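Local coordinates for ferric vibriobactin ABC transporter, periplasmic ferric vibriobactin-binding protein (Vibrio cholerae, PDB 3R5T), which binds iron-loaded vibriobactin in the periplasm and probably delivers this siderophore complex to its ABC transporter for iron uptake, at residues 36-41 against 57-62; 122-127 against 146-151. All blocks are in the same frame, centred on the assembly; numbering follows the deposited sequence.

Interaction 1: residues 36-41 against 57-62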
loop_
_atom_site.group_PDB
_atom_site.type_symbol
_atom_site.label_atom_id
_atom_site.label_comp_id
_atom_site.label_asym_id
_atom_site.label_seq_id
_atom_site.Cartn_x
_atom_site.Cartn_y
_atom_site.Cartn_z
ATOM N N THR A 36 -1.108 7.426 3.505
ATOM C CA THR A 36 0.107 7.713 4.247
ATOM C C THR A 36 0.176 9.177 4.672
ATOM O O THR A 36 0.668 9.489 5.767
ATOM C CB THR A 36 1.340 7.209 3.474
ATOM O OG1 THR A 36 1.254 5.776 3.398
ATOM C CG2 THR A 36 2.640 7.585 4.198
ATOM N N LEU A 37 -0.349 10.072 3.837
ATOM C CA LEU A 37 -0.493 11.463 4.260
ATOM C C LEU A 37 -1.359 11.532 5.527
ATOM O O LEU A 37 -1.014 12.220 6.499
ATOM C CB LEU A 37 -1.070 12.342 3.144
ATOM C CG LEU A 37 -0.105 12.594 1.980
ATOM C CD1 LEU A 37 -0.861 13.085 0.771
ATOM C CD2 LEU A 37 0.969 13.590 2.350
ATOM N N LEU A 38 -2.480 10.817 5.532
ATOM C CA LEU A 38 -3.312 10.776 6.740
ATOM C C LEU A 38 -2.587 10.152 7.947
ATOM O O LEU A 38 -2.758 10.596 9.091
ATOM C CB LEU A 38 -4.619 10.030 6.442
ATOM C CG LEU A 38 -5.553 10.749 5.459
ATOM C CD1 LEU A 38 -6.641 9.827 4.944
ATOM C CD2 LEU A 38 -6.153 11.997 6.095
ATOM N N ALA A 39 -1.778 9.132 7.674
ATOM C CA ALA A 39 -1.055 8.409 8.712
ATOM C C ALA A 39 -0.143 9.330 9.520
ATOM O O ALA A 39 -0.028 9.178 10.731
ATOM C CB ALA A 39 -0.235 7.278 8.076
ATOM N N ILE A 40 0.497 10.281 8.846
ATOM C CA ILE A 40 1.410 11.210 9.516
ATOM C C ILE A 40 0.765 12.543 9.864
ATOM O O ILE A 40 1.464 13.498 10.220
ATOM C CB ILE A 40 2.708 11.444 8.713
ATOM C CG1 ILE A 40 2.415 12.155 7.385
ATOM C CG2 ILE A 40 3.416 10.101 8.458
ATOM C CD1 ILE A 40 3.694 12.616 6.646
ATOM N N ASP A 41 -0.564 12.590 9.779
ATOM C CA ASP A 41 -1.326 13.804 10.080
ATOM C C ASP A 41 -0.916 14.996 9.227
ATOM O O ASP A 41 -0.912 16.133 9.698
ATOM C CB ASP A 41 -1.205 14.166 11.560
ATOM C CG ASP A 41 -1.850 13.149 12.462
ATOM O OD1 ASP A 41 -2.862 12.543 12.057
ATOM O OD2 ASP A 41 -1.334 12.944 13.580
ATOM N N GLU A 57 -11.263 2.053 1.911
ATOM C CA GLU A 57 -12.146 1.938 3.071
ATOM C C GLU A 57 -11.429 1.989 4.414
ATOM O O GLU A 57 -12.012 2.408 5.412
ATOM C CB GLU A 57 -12.983 0.654 2.975
ATOM C CG GLU A 57 -14.103 0.567 3.994
ATOM C CD GLU A 57 -15.170 1.654 3.849
ATOM O OE1 GLU A 57 -15.228 2.357 2.814
ATOM O OE2 GLU A 57 -15.963 1.800 4.799
ATOM N N GLN A 58 -10.172 1.570 4.445
ATOM C CA GLN A 58 -9.440 1.616 5.707
ATOM C C GLN A 58 -9.313 3.032 6.292
ATOM O O GLN A 58 -9.114 3.176 7.506
ATOM C CB GLN A 58 -8.059 0.969 5.583
ATOM C CG GLN A 58 -7.117 1.659 4.588
ATOM C CD GLN A 58 -7.169 1.067 3.205
ATOM O OE1 GLN A 58 -8.173 0.438 2.813
ATOM N NE2 GLN A 58 -6.092 1.259 2.430
ATOM N N TRP A 59 -9.366 4.056 5.433
ATOM C CA TRP A 59 -9.215 5.450 5.890
ATOM C C TRP A 59 -10.319 6.409 5.443
ATOM O O TRP A 59 -10.278 7.591 5.782
ATOM C CB TRP A 59 -7.814 6.042 5.584
ATOM C CG TRP A 59 -7.344 5.934 4.163
ATOM C CD1 TRP A 59 -6.416 5.062 3.680
ATOM C CD2 TRP A 59 -7.762 6.737 3.051
ATOM N NE1 TRP A 59 -6.228 5.258 2.336
ATOM C CE2 TRP A 59 -7.043 6.281 1.920
ATOM C CE3 TRP A 59 -8.660 7.797 2.900
ATOM C CZ2 TRP A 59 -7.195 6.853 0.660
ATOM C CZ3 TRP A 59 -8.806 8.358 1.654
ATOM C CH2 TRP A 59 -8.080 7.889 0.551
ATOM N N ARG A 60 -11.310 5.899 4.722
ATOM C CA ARG A 60 -12.388 6.749 4.221
ATOM C C ARG A 60 -13.032 7.603 5.310
ATOM O O ARG A 60 -13.187 8.816 5.146
ATOM C CB ARG A 60 -13.469 5.919 3.520
ATOM C CG ARG A 60 -14.609 6.763 2.913
ATOM C CD ARG A 60 -15.712 5.887 2.344
ATOM N NE ARG A 60 -16.212 4.923 3.323
ATOM C CZ ARG A 60 -17.137 5.191 4.238
ATOM N NH1 ARG A 60 -17.689 6.400 4.315
ATOM N NH2 ARG A 60 -17.517 4.239 5.074
ATOM N N LYS A 61 -13.427 6.975 6.410
ATOM C CA LYS A 61 -14.138 7.712 7.451
ATOM C C LYS A 61 -13.257 8.791 8.082
ATOM O O LYS A 61 -13.750 9.879 8.403
ATOM C CB LYS A 61 -14.671 6.766 8.530
ATOM C CG LYS A 61 -15.725 5.807 8.003
ATOM C CD LYS A 61 -16.360 4.993 9.127
ATOM C CE LYS A 61 -15.351 4.072 9.789
ATOM N NZ LYS A 61 -14.799 3.049 8.847
ATOM N N LEU A 62 -11.968 8.500 8.252
ATOM C CA LEU A 62 -11.024 9.495 8.734
ATOM C C LEU A 62 -10.878 10.661 7.744
ATOM O O LEU A 62 -10.851 11.823 8.145
ATOM C CB LEU A 62 -9.660 8.847 9.028
ATOM C CG LEU A 62 -8.594 9.781 9.603
ATOM C CD1 LEU A 62 -9.033 10.318 10.953
ATOM C CD2 LEU A 62 -7.262 9.062 9.723
#
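Leu38 reaches from the C-terminal end of helix 31-39 to Trp59, just before helix 60-65, and Leu62 in its first turn, within the lobe of this class III siderophore-binding protein built on the parallel sheet 26-28, 44-49, 69-73, 89-93 and 113-116. The contact is wholly apolar. Leu38 CD1 lies 3.5 Å from Trp59 CE3 and approaches the indole obliquely, the side chains crossing at about a right angle. Trp59, the N-cap residue, has its CG between the backbone N and the carbonyl carbon (chi1 52°), and its indole lies against helix 31-39, touching Val31 and Thr34 too; its side chain is about 9 Å from the bound vibriobactin. Leu62 adds a looser touch, CD2 to Leu38 CB at 4.3 Å. Backbone bonds end the first helix in a Schellman motif: the N-H of Asp41, at positive phi, bonds Leu38 O (N to O 3.0 Å), and Ala42 N turns to Leu37 O. Arg66 reaches both Asp41 OD1 and Leu38 O. Arg60 and Glu57 form a side-on salt bridge, the carboxylate oxygens in the guanidinium plane and met on their syn sides, NE to OE1 at 2.8 Å and NH2 to OE2 at 2.9 Å.

Interaction 2: residues 122-127 against 146-151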
loop_
_atom_site.group_PDB
_atom_site.type_symbol
_atom_site.label_atom_id
_atom_site.label_comp_id
_atom_site.label_asym_id
_atom_site.label_seq_id
_atom_site.Cartn_x
_atom_site.Cartn_y
_atom_site.Cartn_z
ATOM N N THR A 122 8.281 0.351 1.765
ATOM C CA THR A 122 7.327 0.139 2.839
ATOM C C THR A 122 6.456 1.382 2.994
ATOM O O THR A 122 6.828 2.462 2.536
ATOM C CB THR A 122 8.042 -0.098 4.157
ATOM O OG1 THR A 122 8.898 1.014 4.426
ATOM C CG2 THR A 122 8.906 -1.341 4.088
ATOM N N TRP A 123 5.328 1.263 3.680
ATOM C CA TRP A 123 4.583 2.475 3.993
ATOM C C TRP A 123 5.440 3.415 4.864
ATOM O O TRP A 123 5.348 4.633 4.728
ATOM C CB TRP A 123 3.197 2.189 4.609
ATOM C CG TRP A 123 3.192 1.746 6.039
ATOM C CD1 TRP A 123 3.042 0.463 6.508
ATOM C CD2 TRP A 123 3.299 2.581 7.186
ATOM N NE1 TRP A 123 3.054 0.459 7.879
ATOM C CE2 TRP A 123 3.225 1.745 8.325
ATOM C CE3 TRP A 123 3.481 3.963 7.372
ATOM C CZ2 TRP A 123 3.297 2.251 9.626
ATOM C CZ3 TRP A 123 3.563 4.458 8.662
ATOM C CH2 TRP A 123 3.480 3.607 9.774
ATOM N N GLN A 124 6.269 2.851 5.740
ATOM C CA GLN A 124 7.113 3.666 6.591
ATOM C C GLN A 124 8.082 4.506 5.779
ATOM O O GLN A 124 8.281 5.695 6.086
ATOM C CB GLN A 124 7.883 2.783 7.570
ATOM C CG GLN A 124 6.999 2.091 8.610
ATOM C CD GLN A 124 6.615 0.670 8.239
ATOM O OE1 GLN A 124 6.305 0.345 7.076
ATOM N NE2 GLN A 124 6.611 -0.189 9.243
ATOM N N SER A 125 8.699 3.910 4.769
ATOM C CA SER A 125 9.643 4.629 3.921
ATOM C C SER A 125 8.935 5.753 3.163
ATOM O O SER A 125 9.457 6.862 3.018
ATOM C CB SER A 125 10.317 3.657 2.957
ATOM O OG SER A 125 11.212 4.325 2.088
ATOM N N LEU A 126 7.736 5.466 2.670
ATOM C CA LEU A 126 6.957 6.489 2.001
ATOM C C LEU A 126 6.598 7.596 3.005
ATOM O O LEU A 126 6.676 8.775 2.680
ATOM C CB LEU A 126 5.704 5.860 1.416
ATOM C CG LEU A 126 4.772 6.816 0.671
ATOM C CD1 LEU A 126 5.457 7.352 -0.579
ATOM C CD2 LEU A 126 3.437 6.142 0.315
ATOM N N ALA A 127 6.203 7.217 4.218
ATOM C CA ALA A 127 5.895 8.226 5.245
ATOM C C ALA A 127 7.100 9.128 5.532
ATOM O O ALA A 127 6.970 10.339 5.704
ATOM C CB ALA A 127 5.421 7.562 6.515
ATOM N N ASN A 146 6.336 3.974 16.769
ATOM C CA ASN A 146 5.290 3.323 17.550
ATOM C C ASN A 146 4.813 2.045 16.871
ATOM O O ASN A 146 4.536 1.043 17.540
ATOM C CB ASN A 146 4.096 4.251 17.764
ATOM C CG ASN A 146 4.389 5.379 18.732
ATOM O OD1 ASN A 146 5.347 5.332 19.497
ATOM N ND2 ASN A 146 3.546 6.403 18.698
ATOM N N PHE A 147 4.708 2.080 15.545
ATOM C CA PHE A 147 4.216 0.928 14.811
ATOM C C PHE A 147 5.219 -0.204 14.906
ATOM O O PHE A 147 4.846 -1.371 15.054
ATOM C CB PHE A 147 3.973 1.302 13.352
ATOM C CG PHE A 147 3.328 0.208 12.554
ATOM C CD1 PHE A 147 1.954 0.026 12.583
ATOM C CD2 PHE A 147 4.100 -0.636 11.771
ATOM C CE1 PHE A 147 1.368 -0.997 11.844
ATOM C CE2 PHE A 147 3.519 -1.646 11.031
ATOM C CZ PHE A 147 2.162 -1.821 11.070
ATOM N N GLU A 148 6.500 0.145 14.860
ATOM C CA GLU A 148 7.550 -0.862 14.919
ATOM C C GLU A 148 7.655 -1.491 16.311
ATOM O O GLU A 148 7.944 -2.679 16.436
ATOM C CB GLU A 148 8.883 -0.292 14.417
ATOM C CG GLU A 148 9.226 -0.759 12.988
ATOM C CD GLU A 148 8.775 0.165 11.842
ATOM O OE1 GLU A 148 7.599 0.643 11.792
ATOM O OE2 GLU A 148 9.617 0.373 10.933
ATOM N N GLN A 149 7.407 -0.707 17.351
ATOM C CA GLN A 149 7.326 -1.255 18.706
ATOM C C GLN A 149 6.212 -2.291 18.789
ATOM O O GLN A 149 6.353 -3.342 19.426
ATOM C CB GLN A 149 7.071 -0.143 19.728
ATOM C CG GLN A 149 8.318 0.597 20.200
ATOM C CD GLN A 149 8.078 1.357 21.497
ATOM O OE1 GLN A 149 6.934 1.657 21.847
ATOM N NE2 GLN A 149 9.158 1.674 22.218
ATOM N N TRP A 150 5.099 -2.003 18.130
ATOM C CA TRP A 150 3.974 -2.922 18.105
ATOM C C TRP A 150 4.287 -4.193 17.325
ATOM O O TRP A 150 3.982 -5.291 17.791
ATOM C CB TRP A 150 2.763 -2.222 17.492
ATOM C CG TRP A 150 1.500 -3.041 17.509
ATOM C CD1 TRP A 150 0.948 -3.686 18.573
ATOM C CD2 TRP A 150 0.618 -3.260 16.404
ATOM N NE1 TRP A 150 -0.219 -4.321 18.191
ATOM C CE2 TRP A 150 -0.442 -4.067 16.864
ATOM C CE3 TRP A 150 0.626 -2.852 15.070
ATOM C CZ2 TRP A 150 -1.491 -4.475 16.033
ATOM C CZ3 TRP A 150 -0.414 -3.266 14.237
ATOM C CH2 TRP A 150 -1.453 -4.069 14.729
ATOM N N THR A 151 4.898 -4.061 16.152
ATOM C CA THR A 151 5.169 -5.249 15.345
ATOM C C THR A 151 6.156 -6.166 16.036
ATOM O O THR A 151 6.086 -7.379 15.873
ATOM C CB THR A 151 5.617 -4.937 13.893
ATOM O OG1 THR A 151 6.774 -4.096 13.895
ATOM C CG2 THR A 151 4.492 -4.265 13.115
#
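Two antiparallel helices, the N-terminal turn of 123-134 and the middle of 137-155, face each other through Trp123 and Gln124 against Phe147 and Glu148. The axes of the two segments are at 166° and come no closer than 12.6 Å, so long side chains span the gap. Trp123 and Phe147 form a T-shaped pair: the indole edge points at the phenyl face, the planes stand at 80°, and Trp123 CZ2 comes within 3.6 Å of Phe147 CG. Trp123 NE1 stands over the same face, 3.8 Å from Phe147 CE2, with its N-H directed at the ring; no conventional hydrogen-bond acceptor reaches this buried nitrogen. Helix 137-155 is the long helix that links the two lobes in this siderophore-binding fold, and Leu272 of helix 272-286 touches both aromatic rings. A polar pair borders the phenyl ring: Gln124 NE2 lies obliquely by it, 3.6 Å from Phe147 CD2, and Glu148 OE1 lies at its edge, in plane. Gln124 NE2 donates to Glu148 OE1 at 2.9 Å in a nearly straight bond (172°); the acceptor lies in the amide plane, but the nitrogen comes from above the carboxylate plane. Both chains bend at chi2, which brings their ends together from opposite directions. The Gln124 amide meanwhile sets its OE1 above one face of the Trp123 indole, 3.2 Å from the plane and toward the rim.

In the fold
Interaction 1 is a buried contact within one lobe, whereas interaction 2 is partly buried and joins helix 123-134 to the long interlobe helix. Their chemistry follows this difference: 36-41 and 57-62 meet through apolar side chains alone, with no polar bond between them; the charged pairs lie within 57-62 or run to Arg66. By contrast, 122-127 and 146-151 pair an aromatic stack with an amide-carboxylate bond. The two contacts, centred 14 Å apart, share a boundary where helix 31-39 lies against helix 123-134: Thr36 CG2 packs 3.5 Å from Ala127 CA, and Ile40 CG2 is 3.8 Å from Ala127 CB. Helix 272-286 borders both, its Leu272 reaching Ala39 too and its Phe273 Leu62.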